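Local coordinates for methyltransferase (Thermus thermophilus, PDB 1WS6), which probably transfers a methyl group from S-adenosylmethionine to a substrate not yet identified, at residues A[66-71]-A[90-96]; A[124-128]-A[145-151]. All coordinates share one frame; numbering follows the deposited sequence.

Contact 1: A[66-71]-A[90-96]; sequences AVLVEK and ARVVALP
Ala66–Val69 and Arg91–Val93 run as neighbouring parallel strands, their axes 4.7 Å apart at closest approach and inclined by 20°. The backbone bonds alternate as parallel pairing requires: Leu68 gives its N to Arg91 O at 2.9 Å and takes Val93 N on its own O at 2.8 Å. Arg91 N to Ala66 O extends the pairing at one end and Glu70 N to Val93 O, at 3.1 Å, at the other. Val67, Val69, Arg91 and Val93 share one face of the sheet. With Val67 CG1 anti to the backbone N (chi1 170°), CG2 falls beside the aliphatic stem of Arg91, 4.2 Å from its CB, while CG1 leans across to Val93 CG2 at 4.1 Å. Val69 meets Val93 CB to CB at 4.0 Å, and its CG2 branch continues to Leu95 CD1. Phe100 of helix 97-106 closes over Val69, Val93 and Leu95. On the other face Leu68 sends CD1 to Ala90 CB at 4.1 Å, and Leu79 of helix 73-86 touches both Leu68 and Val92. Beyond the strands Glu70 turns away from the partner segment, its OE1 accepting from Asp72 N. Two parallel strands joined through helix 73-86 form a beta-alpha-beta unit at the edge of a Rossmann-type sheet.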
loop_
_atom_site.group_PDB
_atom_site.type_symbol
_atom_site.label_atom_id
_atom_site.label_comp_id
_atom_site.label_asym_id
_atom_site.label_seq_id
_atom_site.Cartn_x
_atom_site.Cartn_y
_atom_site.Cartn_z
ATOM N N ALA A 66 0.580 -0.369 -10.188
ATOM C CA ALA A 66 0.919 -0.896 -8.878
ATOM C C ALA A 66 1.969 -1.987 -8.786
ATOM O O ALA A 66 2.016 -2.905 -9.592
ATOM C CB ALA A 66 -0.357 -1.363 -8.186
ATOM N N VAL A 67 2.803 -1.871 -7.765
ATOM C CA VAL A 67 3.844 -2.843 -7.490
ATOM C C VAL A 67 3.608 -3.304 -6.062
ATOM O O VAL A 67 3.655 -2.506 -5.146
ATOM C CB VAL A 67 5.243 -2.223 -7.592
ATOM C CG1 VAL A 67 6.286 -3.195 -7.060
ATOM C CG2 VAL A 67 5.538 -1.889 -9.034
ATOM N N LEU A 68 3.351 -4.590 -5.883
ATOM C CA LEU A 68 3.084 -5.134 -4.561
ATOM C C LEU A 68 4.151 -6.129 -4.143
ATOM O O LEU A 68 4.414 -7.103 -4.853
ATOM C CB LEU A 68 1.726 -5.826 -4.552
ATOM C CG LEU A 68 0.494 -4.951 -4.813
ATOM C CD1 LEU A 68 0.477 -4.439 -6.245
ATOM C CD2 LEU A 68 -0.751 -5.773 -4.534
ATOM N N VAL A 69 4.776 -5.883 -2.997
ATOM C CA VAL A 69 5.790 -6.798 -2.516
ATOM C C VAL A 69 5.304 -7.403 -1.201
ATOM O O VAL A 69 4.815 -6.696 -0.325
ATOM C CB VAL A 69 7.188 -6.091 -2.411
ATOM C CG1 VAL A 69 7.022 -4.603 -2.394
ATOM C CG2 VAL A 69 7.952 -6.578 -1.199
ATOM N N GLU A 70 5.400 -8.730 -1.104
ATOM C CA GLU A 70 4.940 -9.499 0.058
ATOM C C GLU A 70 5.819 -10.746 0.207
ATOM O O GLU A 70 6.086 -11.442 -0.769
ATOM C CB GLU A 70 3.463 -9.888 -0.145
ATOM C CG GLU A 70 2.936 -10.944 0.806
ATOM C CD GLU A 70 3.099 -10.564 2.255
ATOM O OE1 GLU A 70 3.379 -11.462 3.077
ATOM O OE2 GLU A 70 2.948 -9.370 2.586
ATOM N N LYS A 71 6.256 -11.032 1.427
ATOM C CA LYS A 71 7.159 -12.157 1.687
ATOM C C LYS A 71 6.537 -13.516 1.946
ATOM O O LYS A 71 7.117 -14.536 1.600
ATOM C CB LYS A 71 8.046 -11.828 2.883
ATOM C CG LYS A 71 7.256 -11.594 4.160
ATOM C CD LYS A 71 8.170 -11.388 5.348
ATOM C CE LYS A 71 7.449 -10.643 6.464
ATOM N NZ LYS A 71 6.169 -11.317 6.844
ATOM N N ALA A 90 -0.922 -6.078 -12.350
ATOM C CA ALA A 90 -0.129 -5.580 -11.241
ATOM C C ALA A 90 1.133 -6.411 -11.132
ATOM O O ALA A 90 1.122 -7.595 -11.462
ATOM C CB ALA A 90 -0.929 -5.671 -9.947
ATOM N N ARG A 91 2.221 -5.793 -10.692
ATOM C CA ARG A 91 3.472 -6.517 -10.535
ATOM C C ARG A 91 3.492 -7.057 -9.116
ATOM O O ARG A 91 3.265 -6.314 -8.161
ATOM C CB ARG A 91 4.673 -5.591 -10.768
ATOM C CG ARG A 91 6.049 -6.251 -10.599
ATOM C CD ARG A 91 7.164 -5.246 -10.952
ATOM N NE ARG A 91 8.517 -5.644 -10.542
ATOM C CZ ARG A 91 9.164 -6.728 -10.975
ATOM N NH1 ARG A 91 8.589 -7.553 -11.842
ATOM N NH2 ARG A 91 10.402 -6.981 -10.557
ATOM N N VAL A 92 3.735 -8.357 -8.990
ATOM C CA VAL A 92 3.803 -9.017 -7.695
ATOM C C VAL A 92 5.243 -9.430 -7.463
ATOM O O VAL A 92 5.799 -10.213 -8.229
ATOM C CB VAL A 92 2.918 -10.277 -7.661
ATOM C CG1 VAL A 92 3.155 -11.043 -6.370
ATOM C CG2 VAL A 92 1.456 -9.884 -7.789
ATOM N N VAL A 93 5.844 -8.889 -6.411
ATOM C CA VAL A 93 7.224 -9.184 -6.063
ATOM C C VAL A 93 7.235 -9.959 -4.745
ATOM O O VAL A 93 6.988 -9.397 -3.670
ATOM C CB VAL A 93 8.017 -7.889 -5.918
ATOM C CG1 VAL A 93 9.487 -8.189 -5.750
ATOM C CG2 VAL A 93 7.793 -7.025 -7.138
ATOM N N ALA A 94 7.515 -11.255 -4.835
ATOM C CA ALA A 94 7.517 -12.121 -3.667
ATOM C C ALA A 94 8.829 -12.172 -2.909
ATOM O O ALA A 94 9.636 -13.084 -3.096
ATOM C CB ALA A 94 7.105 -13.534 -4.071
ATOM N N LEU A 95 9.026 -11.206 -2.026
ATOM C CA LEU A 95 10.232 -11.172 -1.222
ATOM C C LEU A 95 10.089 -10.148 -0.110
ATOM O O LEU A 95 9.225 -9.270 -0.165
ATOM C CB LEU A 95 11.442 -10.863 -2.104
ATOM C CG LEU A 95 11.336 -9.657 -3.026
ATOM C CD1 LEU A 95 11.577 -8.404 -2.229
ATOM C CD2 LEU A 95 12.356 -9.771 -4.142
ATOM N N PRO A 96 10.922 -10.271 0.930
ATOM C CA PRO A 96 10.908 -9.367 2.076
ATOM C C PRO A 96 11.153 -7.923 1.662
ATOM O O PRO A 96 11.943 -7.643 0.760
ATOM C CB PRO A 96 12.005 -9.933 2.978
ATOM C CG PRO A 96 12.929 -10.598 2.030
ATOM C CD PRO A 96 11.991 -11.272 1.063
#

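Contact 2: A[124-128]-A[145-151]; sequences LAALF and LQHPKDL
Pro148 O is held by two donors, His147 ND1 at 2.9 Å and Leu151 N at 2.8 Å, which arrive from opposite faces of its carbonyl plane. The Leu151 bond closes a type I turn from Pro148 to Leu151; the histidine donor stands well above that plane, although the oxygen lies within 5° of the imidazole plane. His147 NE2 is bonded to Thr167 OG1, so both ring nitrogens have partners that fix its rotation. Across the contact, Phe128 carries the packing: Leu145 CB sits over the centre of one ring face, 3.5 Å from the centroid, in a CH-pi contact, and Gln146 O meets the ring edge in plane, 3.5 Å from CZ. This seats the start of helix 126-134 against strand 141-148, the two being the helix and second strand of a beta-alpha-beta crossover from strand 111-116. Were Phe128 cut back to an alanine, Leu145 CB would probably lose the aromatic face it packs on and a gap would open beside His147 CD2. Leu124, with CG anti to the carbonyl carbon (chi1 -50°), brings CD1 to Pro148 CD at 3.8 Å and to His147 CB at 3.9 Å, while Leu151 CD1 approaches Leu124 O at 3.5 Å.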
loop_
_atom_site.group_PDB
_atom_site.type_symbol
_atom_site.label_atom_id
_atom_site.label_comp_id
_atom_site.label_asym_id
_atom_site.label_seq_id
_atom_site.Cartn_x
_atom_site.Cartn_y
_atom_site.Cartn_z
ATOM N N LEU A 124 6.904 -0.570 13.811
ATOM C CA LEU A 124 6.405 0.418 12.870
ATOM C C LEU A 124 7.015 1.744 13.270
ATOM O O LEU A 124 6.493 2.441 14.144
ATOM C CB LEU A 124 4.887 0.543 12.946
ATOM C CG LEU A 124 4.042 -0.720 12.892
ATOM C CD1 LEU A 124 2.591 -0.317 12.672
ATOM C CD2 LEU A 124 4.522 -1.619 11.775
ATOM N N ALA A 125 8.123 2.087 12.636
ATOM C CA ALA A 125 8.829 3.326 12.915
ATOM C C ALA A 125 10.181 3.087 12.288
ATOM O O ALA A 125 10.648 3.873 11.466
ATOM C CB ALA A 125 8.962 3.543 14.416
ATOM N N ALA A 126 10.811 1.990 12.680
ATOM C CA ALA A 126 12.081 1.636 12.084
ATOM C C ALA A 126 11.728 1.294 10.632
ATOM O O ALA A 126 12.447 1.666 9.705
ATOM C CB ALA A 126 12.681 0.425 12.787
ATOM N N LEU A 127 10.607 0.598 10.443
ATOM C CA LEU A 127 10.171 0.227 9.095
ATOM C C LEU A 127 9.871 1.460 8.250
ATOM O O LEU A 127 10.337 1.558 7.114
ATOM C CB LEU A 127 8.946 -0.702 9.137
ATOM C CG LEU A 127 9.246 -2.149 9.555
ATOM C CD1 LEU A 127 7.985 -2.962 9.504
ATOM C CD2 LEU A 127 10.291 -2.757 8.625
ATOM N N PHE A 128 9.117 2.404 8.803
ATOM C CA PHE A 128 8.788 3.629 8.073
ATOM C C PHE A 128 10.078 4.374 7.772
ATOM O O PHE A 128 10.249 4.920 6.684
ATOM C CB PHE A 128 7.864 4.528 8.903
ATOM C CG PHE A 128 6.499 3.943 9.149
ATOM C CD1 PHE A 128 5.783 4.277 10.294
ATOM C CD2 PHE A 128 5.921 3.079 8.235
ATOM C CE1 PHE A 128 4.514 3.760 10.518
ATOM C CE2 PHE A 128 4.652 2.558 8.452
ATOM C CZ PHE A 128 3.949 2.898 9.593
ATOM N N LEU A 145 1.827 6.127 5.632
ATOM C CA LEU A 145 2.075 5.101 6.627
ATOM C C LEU A 145 0.823 4.834 7.469
ATOM O O LEU A 145 0.241 5.768 8.018
ATOM C CB LEU A 145 3.242 5.570 7.509
ATOM C CG LEU A 145 4.328 6.337 6.712
ATOM C CD1 LEU A 145 5.341 7.004 7.642
ATOM C CD2 LEU A 145 5.039 5.381 5.767
ATOM N N GLN A 146 0.381 3.578 7.541
ATOM C CA GLN A 146 -0.788 3.244 8.357
ATOM C C GLN A 146 -0.270 2.616 9.637
ATOM O O GLN A 146 0.663 1.827 9.605
ATOM C CB GLN A 146 -1.725 2.258 7.652
ATOM C CG GLN A 146 -2.914 1.859 8.526
ATOM C CD GLN A 146 -3.806 0.789 7.902
ATOM O OE1 GLN A 146 -4.171 -0.192 8.558
ATOM N NE2 GLN A 146 -4.176 0.985 6.636
ATOM N N HIS A 147 -0.883 2.954 10.764
ATOM C CA HIS A 147 -0.432 2.442 12.050
ATOM C C HIS A 147 -1.464 2.713 13.139
ATOM O O HIS A 147 -2.454 3.404 12.915
ATOM C CB HIS A 147 0.860 3.156 12.415
ATOM C CG HIS A 147 0.734 4.651 12.388
ATOM N ND1 HIS A 147 0.048 5.359 13.351
ATOM C CD2 HIS A 147 1.164 5.566 11.486
ATOM C CE1 HIS A 147 0.061 6.643 13.045
ATOM N NE2 HIS A 147 0.731 6.797 11.917
ATOM N N PRO A 148 -1.252 2.158 14.339
ATOM C CA PRO A 148 -2.240 2.430 15.390
ATOM C C PRO A 148 -2.177 3.908 15.758
ATOM O O PRO A 148 -1.091 4.483 15.857
ATOM C CB PRO A 148 -1.812 1.497 16.528
ATOM C CG PRO A 148 -0.368 1.171 16.226
ATOM C CD PRO A 148 -0.322 1.087 14.734
ATOM N N LYS A 149 -3.341 4.527 15.944
ATOM C CA LYS A 149 -3.416 5.950 16.259
ATOM C C LYS A 149 -2.521 6.420 17.411
ATOM O O LYS A 149 -2.158 7.595 17.479
ATOM C CB LYS A 149 -4.870 6.353 16.536
ATOM C CG LYS A 149 -5.371 6.067 17.953
ATOM C CD LYS A 149 -6.834 6.485 18.102
ATOM C CE LYS A 149 -7.199 6.832 19.545
ATOM N NZ LYS A 149 -6.938 5.737 20.514
ATOM N N ASP A 150 -2.155 5.516 18.309
ATOM C CA ASP A 150 -1.309 5.901 19.434
ATOM C C ASP A 150 0.165 6.044 19.053
ATOM O O ASP A 150 0.946 6.663 19.771
ATOM C CB ASP A 150 -1.500 4.915 20.591
ATOM C CG ASP A 150 -2.869 5.076 21.274
ATOM O OD1 ASP A 150 -3.898 5.102 20.560
ATOM O OD2 ASP A 150 -2.924 5.176 22.522
ATOM N N LEU A 151 0.543 5.485 17.911
ATOM C CA LEU A 151 1.912 5.603 17.430
ATOM C C LEU A 151 1.978 6.989 16.795
ATOM O O LEU A 151 1.100 7.340 16.012
ATOM C CB LEU A 151 2.180 4.519 16.383
ATOM C CG LEU A 151 3.622 4.208 15.968
ATOM C CD1 LEU A 151 3.922 4.822 14.624
ATOM C CD2 LEU A 151 4.590 4.697 17.045
#

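In the fold
Contacts 1 and 2 belong to the same seven-stranded mixed sheet, but follow one another along the chain, with centres 20 Å apart and nearest atoms about 8 Å apart without touching. Contact 1 pairs edge strand 91-93 with strand 65-69; contact 2 packs a helix start on strand 141-148. Strands 44-48 and 111-116 lie between, giving the strand order 3-2-1-4-5-7-6 of Rossmann-type methyltransferases. The side chain of Leu68 in contact 1 touches part of a glycine-rich sequence (its glycines are Gly51, Gly53 and Gly56) that probably forms the cofactor loop. Glu70, just past strand 65-69, probably corresponds to the acidic residue that in many relatives binds the cofactor ribose.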